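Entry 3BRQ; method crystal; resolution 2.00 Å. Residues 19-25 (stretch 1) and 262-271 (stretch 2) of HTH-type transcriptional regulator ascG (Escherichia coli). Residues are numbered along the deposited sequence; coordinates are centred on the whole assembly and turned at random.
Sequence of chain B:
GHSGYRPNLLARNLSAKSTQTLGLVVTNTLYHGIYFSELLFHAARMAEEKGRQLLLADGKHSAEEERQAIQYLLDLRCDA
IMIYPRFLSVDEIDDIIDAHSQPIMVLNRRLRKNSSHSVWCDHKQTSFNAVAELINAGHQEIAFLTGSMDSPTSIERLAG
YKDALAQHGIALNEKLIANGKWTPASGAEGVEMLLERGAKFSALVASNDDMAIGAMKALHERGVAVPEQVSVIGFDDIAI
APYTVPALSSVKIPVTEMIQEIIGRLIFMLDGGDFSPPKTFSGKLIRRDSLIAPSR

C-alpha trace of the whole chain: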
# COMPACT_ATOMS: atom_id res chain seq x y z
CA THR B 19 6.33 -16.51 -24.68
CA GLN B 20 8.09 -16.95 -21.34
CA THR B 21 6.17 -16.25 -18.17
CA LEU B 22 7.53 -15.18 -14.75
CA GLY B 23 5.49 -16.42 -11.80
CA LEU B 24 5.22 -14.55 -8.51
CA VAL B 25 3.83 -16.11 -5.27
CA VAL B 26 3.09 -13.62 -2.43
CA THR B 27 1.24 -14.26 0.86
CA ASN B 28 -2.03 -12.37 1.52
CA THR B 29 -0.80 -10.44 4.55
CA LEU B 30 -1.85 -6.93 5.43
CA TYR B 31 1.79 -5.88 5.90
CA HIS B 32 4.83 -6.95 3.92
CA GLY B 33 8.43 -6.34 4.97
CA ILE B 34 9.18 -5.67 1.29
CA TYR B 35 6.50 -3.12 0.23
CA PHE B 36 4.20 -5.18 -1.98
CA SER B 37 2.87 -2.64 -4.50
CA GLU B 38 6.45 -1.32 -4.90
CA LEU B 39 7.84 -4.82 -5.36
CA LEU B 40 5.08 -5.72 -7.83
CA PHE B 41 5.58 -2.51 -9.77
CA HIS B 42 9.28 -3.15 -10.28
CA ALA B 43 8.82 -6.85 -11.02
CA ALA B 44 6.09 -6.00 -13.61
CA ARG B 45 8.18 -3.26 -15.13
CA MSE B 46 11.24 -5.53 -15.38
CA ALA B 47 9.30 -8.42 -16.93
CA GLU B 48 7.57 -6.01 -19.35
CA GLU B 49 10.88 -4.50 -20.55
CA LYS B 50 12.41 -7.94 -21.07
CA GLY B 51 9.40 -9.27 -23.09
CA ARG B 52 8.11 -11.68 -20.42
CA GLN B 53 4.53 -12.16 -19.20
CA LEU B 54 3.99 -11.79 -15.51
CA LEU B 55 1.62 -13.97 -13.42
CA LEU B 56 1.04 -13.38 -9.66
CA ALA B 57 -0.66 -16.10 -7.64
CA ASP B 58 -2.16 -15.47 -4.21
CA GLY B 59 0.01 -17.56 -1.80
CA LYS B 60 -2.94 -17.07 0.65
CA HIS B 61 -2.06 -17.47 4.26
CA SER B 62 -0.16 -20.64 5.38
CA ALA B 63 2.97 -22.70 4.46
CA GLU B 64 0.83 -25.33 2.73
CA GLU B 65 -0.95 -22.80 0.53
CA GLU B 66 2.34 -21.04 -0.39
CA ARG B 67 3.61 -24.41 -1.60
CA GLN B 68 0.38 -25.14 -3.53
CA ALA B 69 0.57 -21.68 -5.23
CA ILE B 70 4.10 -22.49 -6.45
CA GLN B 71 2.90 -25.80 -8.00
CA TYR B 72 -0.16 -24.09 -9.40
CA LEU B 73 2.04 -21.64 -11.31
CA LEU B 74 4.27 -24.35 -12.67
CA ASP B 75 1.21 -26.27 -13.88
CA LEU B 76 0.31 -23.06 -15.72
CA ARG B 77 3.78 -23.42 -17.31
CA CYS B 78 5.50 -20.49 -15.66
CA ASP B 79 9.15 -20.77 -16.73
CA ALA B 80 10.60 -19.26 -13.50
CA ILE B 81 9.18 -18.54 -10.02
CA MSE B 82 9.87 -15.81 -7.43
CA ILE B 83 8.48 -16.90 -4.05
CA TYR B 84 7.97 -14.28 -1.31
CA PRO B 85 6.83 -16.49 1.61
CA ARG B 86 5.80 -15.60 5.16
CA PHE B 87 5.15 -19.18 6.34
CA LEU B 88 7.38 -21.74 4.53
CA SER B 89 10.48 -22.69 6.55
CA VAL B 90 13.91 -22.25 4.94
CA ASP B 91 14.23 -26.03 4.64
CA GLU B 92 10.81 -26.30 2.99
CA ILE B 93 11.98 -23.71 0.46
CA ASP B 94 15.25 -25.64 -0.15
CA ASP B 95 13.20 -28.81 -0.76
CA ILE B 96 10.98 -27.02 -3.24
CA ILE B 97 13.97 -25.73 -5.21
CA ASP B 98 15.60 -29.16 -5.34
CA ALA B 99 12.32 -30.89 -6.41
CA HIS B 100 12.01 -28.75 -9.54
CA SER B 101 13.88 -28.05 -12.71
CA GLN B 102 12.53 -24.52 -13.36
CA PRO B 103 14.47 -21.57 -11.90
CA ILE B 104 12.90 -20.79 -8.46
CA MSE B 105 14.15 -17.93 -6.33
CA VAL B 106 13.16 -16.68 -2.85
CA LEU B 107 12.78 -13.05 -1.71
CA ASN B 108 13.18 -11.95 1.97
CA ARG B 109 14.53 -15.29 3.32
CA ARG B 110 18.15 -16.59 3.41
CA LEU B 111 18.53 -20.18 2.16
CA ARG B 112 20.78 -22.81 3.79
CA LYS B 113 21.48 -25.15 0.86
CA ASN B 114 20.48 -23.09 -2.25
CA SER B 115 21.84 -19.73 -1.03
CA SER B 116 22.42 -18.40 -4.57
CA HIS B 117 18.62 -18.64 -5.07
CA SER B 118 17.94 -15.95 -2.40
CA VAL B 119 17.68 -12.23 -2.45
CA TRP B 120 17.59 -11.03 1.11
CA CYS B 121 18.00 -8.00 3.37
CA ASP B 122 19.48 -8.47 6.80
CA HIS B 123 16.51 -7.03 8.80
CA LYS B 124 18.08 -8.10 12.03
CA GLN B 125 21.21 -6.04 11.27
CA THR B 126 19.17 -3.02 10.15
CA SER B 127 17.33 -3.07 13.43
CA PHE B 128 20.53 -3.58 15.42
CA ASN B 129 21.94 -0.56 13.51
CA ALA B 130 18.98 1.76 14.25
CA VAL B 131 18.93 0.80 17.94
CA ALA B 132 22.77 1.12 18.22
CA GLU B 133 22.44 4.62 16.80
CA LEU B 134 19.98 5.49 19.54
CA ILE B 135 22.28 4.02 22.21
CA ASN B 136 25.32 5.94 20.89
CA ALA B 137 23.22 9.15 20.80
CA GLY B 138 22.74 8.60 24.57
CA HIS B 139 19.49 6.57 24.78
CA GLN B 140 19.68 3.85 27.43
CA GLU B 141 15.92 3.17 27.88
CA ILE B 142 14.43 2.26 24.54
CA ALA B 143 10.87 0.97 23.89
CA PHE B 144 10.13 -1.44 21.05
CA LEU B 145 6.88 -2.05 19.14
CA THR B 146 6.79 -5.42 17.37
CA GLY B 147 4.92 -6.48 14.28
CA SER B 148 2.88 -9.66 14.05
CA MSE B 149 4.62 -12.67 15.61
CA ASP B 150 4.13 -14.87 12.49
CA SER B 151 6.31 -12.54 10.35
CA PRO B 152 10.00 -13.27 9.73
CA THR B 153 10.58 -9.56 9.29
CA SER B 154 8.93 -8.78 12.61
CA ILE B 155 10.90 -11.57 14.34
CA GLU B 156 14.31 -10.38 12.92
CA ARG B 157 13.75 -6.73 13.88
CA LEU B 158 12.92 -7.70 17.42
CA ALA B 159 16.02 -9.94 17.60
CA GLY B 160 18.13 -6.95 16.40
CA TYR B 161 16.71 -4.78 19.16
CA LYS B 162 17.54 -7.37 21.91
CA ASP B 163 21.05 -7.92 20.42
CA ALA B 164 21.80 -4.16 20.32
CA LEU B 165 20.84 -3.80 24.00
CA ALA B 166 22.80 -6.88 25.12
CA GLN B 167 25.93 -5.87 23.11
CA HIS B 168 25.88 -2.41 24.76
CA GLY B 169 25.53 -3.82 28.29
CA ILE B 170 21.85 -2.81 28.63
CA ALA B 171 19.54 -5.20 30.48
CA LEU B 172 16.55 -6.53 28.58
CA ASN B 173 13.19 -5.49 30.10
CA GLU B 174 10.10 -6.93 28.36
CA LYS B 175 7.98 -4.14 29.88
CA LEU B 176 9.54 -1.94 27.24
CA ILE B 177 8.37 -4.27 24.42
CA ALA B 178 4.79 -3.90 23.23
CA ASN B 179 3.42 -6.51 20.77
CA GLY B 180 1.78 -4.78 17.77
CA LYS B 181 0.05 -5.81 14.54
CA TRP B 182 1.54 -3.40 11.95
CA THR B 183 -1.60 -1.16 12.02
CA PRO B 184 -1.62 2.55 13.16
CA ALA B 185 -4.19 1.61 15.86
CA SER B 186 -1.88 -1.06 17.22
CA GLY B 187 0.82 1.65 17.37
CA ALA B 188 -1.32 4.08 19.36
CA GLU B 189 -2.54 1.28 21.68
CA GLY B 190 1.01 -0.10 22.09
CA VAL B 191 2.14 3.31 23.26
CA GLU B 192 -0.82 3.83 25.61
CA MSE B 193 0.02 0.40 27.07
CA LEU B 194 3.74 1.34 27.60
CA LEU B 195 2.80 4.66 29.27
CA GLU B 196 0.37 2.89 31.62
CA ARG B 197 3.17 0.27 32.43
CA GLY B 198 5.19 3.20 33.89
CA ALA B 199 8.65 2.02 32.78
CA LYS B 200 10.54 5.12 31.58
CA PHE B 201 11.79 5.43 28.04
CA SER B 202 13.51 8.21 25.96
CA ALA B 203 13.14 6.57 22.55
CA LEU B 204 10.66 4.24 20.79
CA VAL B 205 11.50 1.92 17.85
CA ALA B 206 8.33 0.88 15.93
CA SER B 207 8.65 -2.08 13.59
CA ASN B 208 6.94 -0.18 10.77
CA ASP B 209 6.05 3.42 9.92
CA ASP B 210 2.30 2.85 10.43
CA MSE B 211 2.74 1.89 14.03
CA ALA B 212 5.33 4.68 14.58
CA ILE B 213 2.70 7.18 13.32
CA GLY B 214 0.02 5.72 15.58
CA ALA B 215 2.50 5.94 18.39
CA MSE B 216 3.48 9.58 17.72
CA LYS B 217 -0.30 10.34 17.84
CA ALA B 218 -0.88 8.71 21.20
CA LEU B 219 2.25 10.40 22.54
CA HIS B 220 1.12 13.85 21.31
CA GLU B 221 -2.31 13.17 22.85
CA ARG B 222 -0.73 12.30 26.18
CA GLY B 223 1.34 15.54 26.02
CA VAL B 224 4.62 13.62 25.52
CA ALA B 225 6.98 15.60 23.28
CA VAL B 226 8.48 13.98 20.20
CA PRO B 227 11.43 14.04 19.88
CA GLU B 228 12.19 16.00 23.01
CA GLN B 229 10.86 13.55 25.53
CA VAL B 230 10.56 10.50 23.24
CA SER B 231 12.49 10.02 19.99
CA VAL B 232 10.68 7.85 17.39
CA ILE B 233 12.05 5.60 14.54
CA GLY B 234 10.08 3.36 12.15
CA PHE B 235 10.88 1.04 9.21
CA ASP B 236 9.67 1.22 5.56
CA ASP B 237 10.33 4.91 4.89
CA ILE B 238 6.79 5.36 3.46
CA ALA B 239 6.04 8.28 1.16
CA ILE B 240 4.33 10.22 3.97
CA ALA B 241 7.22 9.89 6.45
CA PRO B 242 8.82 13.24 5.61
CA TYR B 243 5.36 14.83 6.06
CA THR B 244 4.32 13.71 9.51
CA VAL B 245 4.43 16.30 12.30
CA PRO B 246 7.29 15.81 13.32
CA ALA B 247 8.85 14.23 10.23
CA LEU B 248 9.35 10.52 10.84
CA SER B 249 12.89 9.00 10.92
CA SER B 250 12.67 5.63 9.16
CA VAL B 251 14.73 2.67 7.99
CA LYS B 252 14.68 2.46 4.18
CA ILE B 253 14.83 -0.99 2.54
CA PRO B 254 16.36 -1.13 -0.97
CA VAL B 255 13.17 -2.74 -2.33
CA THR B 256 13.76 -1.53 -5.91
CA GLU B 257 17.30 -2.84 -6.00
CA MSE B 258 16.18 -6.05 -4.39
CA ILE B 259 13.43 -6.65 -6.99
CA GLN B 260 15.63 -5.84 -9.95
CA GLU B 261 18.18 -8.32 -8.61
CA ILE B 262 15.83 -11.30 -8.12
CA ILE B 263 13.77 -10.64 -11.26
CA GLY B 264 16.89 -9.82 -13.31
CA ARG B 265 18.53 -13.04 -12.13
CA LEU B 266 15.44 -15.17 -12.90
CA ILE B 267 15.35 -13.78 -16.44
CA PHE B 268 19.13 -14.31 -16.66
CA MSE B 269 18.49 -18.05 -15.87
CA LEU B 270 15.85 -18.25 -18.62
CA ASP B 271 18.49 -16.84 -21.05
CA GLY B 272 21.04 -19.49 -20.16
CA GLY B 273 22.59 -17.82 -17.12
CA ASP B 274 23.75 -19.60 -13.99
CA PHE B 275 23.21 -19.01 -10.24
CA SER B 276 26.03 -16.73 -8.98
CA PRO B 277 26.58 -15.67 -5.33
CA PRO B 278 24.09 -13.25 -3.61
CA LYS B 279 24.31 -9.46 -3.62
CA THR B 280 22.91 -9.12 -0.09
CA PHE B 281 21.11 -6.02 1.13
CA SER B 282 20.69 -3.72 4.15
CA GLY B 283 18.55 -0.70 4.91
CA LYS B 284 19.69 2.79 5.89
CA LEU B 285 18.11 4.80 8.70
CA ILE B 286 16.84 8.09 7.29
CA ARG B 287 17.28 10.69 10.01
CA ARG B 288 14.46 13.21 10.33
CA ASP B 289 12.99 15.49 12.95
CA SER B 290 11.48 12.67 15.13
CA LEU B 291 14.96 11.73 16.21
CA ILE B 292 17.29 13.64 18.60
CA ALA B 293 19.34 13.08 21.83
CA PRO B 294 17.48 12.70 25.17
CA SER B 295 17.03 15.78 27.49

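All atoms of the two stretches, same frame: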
# COMPACT_ATOMS: atom_id res chain seq x y z
N THR B 19 5.90 -17.59 -25.66
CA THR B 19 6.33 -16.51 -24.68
C THR B 19 6.77 -17.14 -23.36
O THR B 19 6.30 -18.21 -23.01
CB THR B 19 5.21 -15.44 -24.43
OG1 THR B 19 5.73 -14.38 -23.59
CG2 THR B 19 3.95 -16.07 -23.75
N GLN B 20 7.67 -16.48 -22.65
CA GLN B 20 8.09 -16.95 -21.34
C GLN B 20 7.34 -16.18 -20.27
O GLN B 20 7.10 -14.97 -20.42
CB GLN B 20 9.57 -16.73 -21.14
CG GLN B 20 10.44 -17.77 -21.76
CD GLN B 20 11.89 -17.50 -21.49
OE1 GLN B 20 12.28 -16.36 -21.17
NE2 GLN B 20 12.72 -18.53 -21.59
N THR B 21 6.98 -16.87 -19.20
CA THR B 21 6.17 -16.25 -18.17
C THR B 21 6.93 -16.32 -16.85
O THR B 21 7.50 -17.37 -16.54
CB THR B 21 4.82 -16.99 -18.10
OG1 THR B 21 4.10 -16.75 -19.31
CG2 THR B 21 3.98 -16.52 -16.92
N LEU B 22 6.96 -15.21 -16.10
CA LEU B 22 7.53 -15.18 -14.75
C LEU B 22 6.41 -15.24 -13.71
O LEU B 22 5.49 -14.41 -13.69
CB LEU B 22 8.32 -13.89 -14.51
CG LEU B 22 9.84 -13.87 -14.54
CD1 LEU B 22 10.34 -12.45 -14.74
CD2 LEU B 22 10.39 -14.45 -13.20
N GLY B 23 6.50 -16.22 -12.84
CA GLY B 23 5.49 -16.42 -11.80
C GLY B 23 5.90 -15.83 -10.48
O GLY B 23 7.05 -16.04 -9.99
N LEU B 24 4.98 -15.12 -9.84
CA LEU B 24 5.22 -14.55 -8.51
C LEU B 24 4.24 -15.16 -7.51
O LEU B 24 3.04 -15.25 -7.81
CB LEU B 24 5.01 -13.04 -8.52
CG LEU B 24 6.14 -12.14 -9.02
CD1 LEU B 24 7.09 -12.81 -10.02
CD2 LEU B 24 5.57 -10.82 -9.59
N VAL B 25 4.73 -15.58 -6.33
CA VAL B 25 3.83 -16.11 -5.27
C VAL B 25 4.05 -15.19 -4.06
O VAL B 25 5.19 -15.03 -3.62
CB VAL B 25 4.19 -17.58 -4.84
CG1 VAL B 25 3.30 -18.01 -3.64
CG2 VAL B 25 3.90 -18.53 -5.94
N ILE B 262 16.52 -10.01 -7.97
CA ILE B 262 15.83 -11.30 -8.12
C ILE B 262 15.12 -11.46 -9.46
O ILE B 262 15.19 -12.51 -10.08
CB ILE B 262 14.84 -11.54 -6.92
CG1 ILE B 262 14.55 -13.06 -6.76
CG2 ILE B 262 13.58 -10.67 -7.07
CD1 ILE B 262 13.83 -13.36 -5.45
N ILE B 263 14.43 -10.44 -9.97
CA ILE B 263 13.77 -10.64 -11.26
C ILE B 263 14.81 -10.71 -12.37
O ILE B 263 14.71 -11.52 -13.28
CB ILE B 263 12.72 -9.55 -11.56
CG1 ILE B 263 11.55 -9.57 -10.55
CG2 ILE B 263 12.24 -9.64 -13.00
CD1 ILE B 263 10.83 -10.89 -10.32
N GLY B 264 15.82 -9.84 -12.29
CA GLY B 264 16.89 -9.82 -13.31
C GLY B 264 17.61 -11.17 -13.36
O GLY B 264 17.83 -11.72 -14.46
N ARG B 265 17.95 -11.70 -12.19
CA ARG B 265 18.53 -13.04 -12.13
C ARG B 265 17.64 -14.15 -12.67
O ARG B 265 18.14 -15.04 -13.36
CB ARG B 265 19.00 -13.38 -10.72
CG ARG B 265 20.22 -12.54 -10.31
CD ARG B 265 20.96 -13.24 -9.18
NE ARG B 265 21.79 -12.35 -8.36
CZ ARG B 265 22.31 -12.69 -7.17
NH1 ARG B 265 22.06 -13.90 -6.64
NH2 ARG B 265 23.05 -11.82 -6.47
N LEU B 266 16.34 -14.13 -12.38
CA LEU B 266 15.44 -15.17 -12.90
C LEU B 266 15.40 -15.13 -14.41
O LEU B 266 15.46 -16.18 -15.04
CB LEU B 266 14.01 -15.06 -12.32
CG LEU B 266 13.81 -15.51 -10.87
CD1 LEU B 266 12.40 -15.07 -10.32
CD2 LEU B 266 14.02 -17.03 -10.73
N ILE B 267 15.31 -13.93 -14.99
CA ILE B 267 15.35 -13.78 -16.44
C ILE B 267 16.72 -14.17 -17.01
O ILE B 267 16.79 -14.82 -18.04
CB ILE B 267 14.99 -12.33 -16.87
CG1 ILE B 267 13.52 -12.04 -16.54
CG2 ILE B 267 15.27 -12.11 -18.38
CD1 ILE B 267 13.15 -10.53 -16.65
N PHE B 268 17.80 -13.78 -16.33
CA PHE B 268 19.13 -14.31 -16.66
C PHE B 268 19.11 -15.84 -16.81
O PHE B 268 19.57 -16.37 -17.84
CB PHE B 268 20.20 -13.83 -15.65
CG PHE B 268 21.64 -14.17 -16.05
CD1 PHE B 268 22.05 -14.06 -17.38
CD2 PHE B 268 22.55 -14.63 -15.11
CE1 PHE B 268 23.38 -14.38 -17.78
CE2 PHE B 268 23.88 -14.95 -15.48
CZ PHE B 268 24.29 -14.81 -16.82
N MSE B 269 18.55 -16.55 -15.83
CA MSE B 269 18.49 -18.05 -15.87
C MSE B 269 17.76 -18.57 -17.13
O MSE B 269 18.23 -19.48 -17.83
CB MSE B 269 17.76 -18.62 -14.64
CG MSE B 269 18.36 -18.32 -13.30
SE MSE B 269 20.25 -18.54 -13.30
CE MSE B 269 20.63 -17.11 -12.00
N LEU B 270 16.63 -17.94 -17.43
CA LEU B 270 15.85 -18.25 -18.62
C LEU B 270 16.60 -18.00 -19.92
O LEU B 270 16.27 -18.62 -20.94
CB LEU B 270 14.54 -17.46 -18.62
CG LEU B 270 13.59 -17.84 -17.46
CD1 LEU B 270 12.25 -17.11 -17.61
CD2 LEU B 270 13.36 -19.32 -17.35
N ASP B 271 17.61 -17.12 -19.88
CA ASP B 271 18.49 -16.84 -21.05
C ASP B 271 19.76 -17.68 -21.05
O ASP B 271 20.65 -17.47 -21.87
CB ASP B 271 18.90 -15.37 -21.10
CG ASP B 271 17.75 -14.44 -21.50
OD1 ASP B 271 16.74 -14.93 -22.08
OD2 ASP B 271 17.85 -13.22 -21.23

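The two stretches form a small, mainly apolar strand-on-helix contact, centred on Leu22 and held by side-chain packing without a single hydrogen bond between them. The strand through Leu22 and Leu24 and the helix of stretch 2 run roughly antiparallel, their N-to-C directions 140° apart, and their axes approach to 10.3 Å, a spacing that leaves room for a layer of side chains. The backbones remain well separated: the CA atoms of Leu22 and Ile267 are 8.1 Å apart, and those of Gln20 and Leu270 8.3 Å. Within the helix, i to i+4 bonds such as Ile267 N to Ile263 O at 3.0 Å hold the backbone; the contact with the strand is made by side chains.

Alternation along the strand directs Leu22 toward the helix, whereas Thr21 points away and Gly23 offers no side chain. Leu22 reaches three helix residues. Leu22 CD1 lies 3.8 Å from Ile263 CG2 and 3.7 Å from Ile267 CG1, residues one helical turn apart, while Leu22 CD2 packs 3.6 Å from Leu266 CD1. These are van der Waals distances between buried aliphatic groups, so the pairing gains from close fit and the exclusion of water. Leu24 adds a looser contact: its CA-to-CB bond points sideways, but the end of the side chain comes nearer, bringing Leu24 CD1 to 4.2 Å from CD1 of Ile263.

At the other end, the CA-to-CB bond of partly exposed Gln20 points toward the helix, and with chi2 at -179° the side chain reaches Leu270, Gln20 OE1 coming 3.6 Å from Leu270 CB. This is a packing contact, since the aliphatic carbon offers no polar partner; OE1 is hydrogen-bonded elsewhere in the structure. Together the two stretches bury 339 Å², counting both sides, with Leu22 contributing the largest share of any residue.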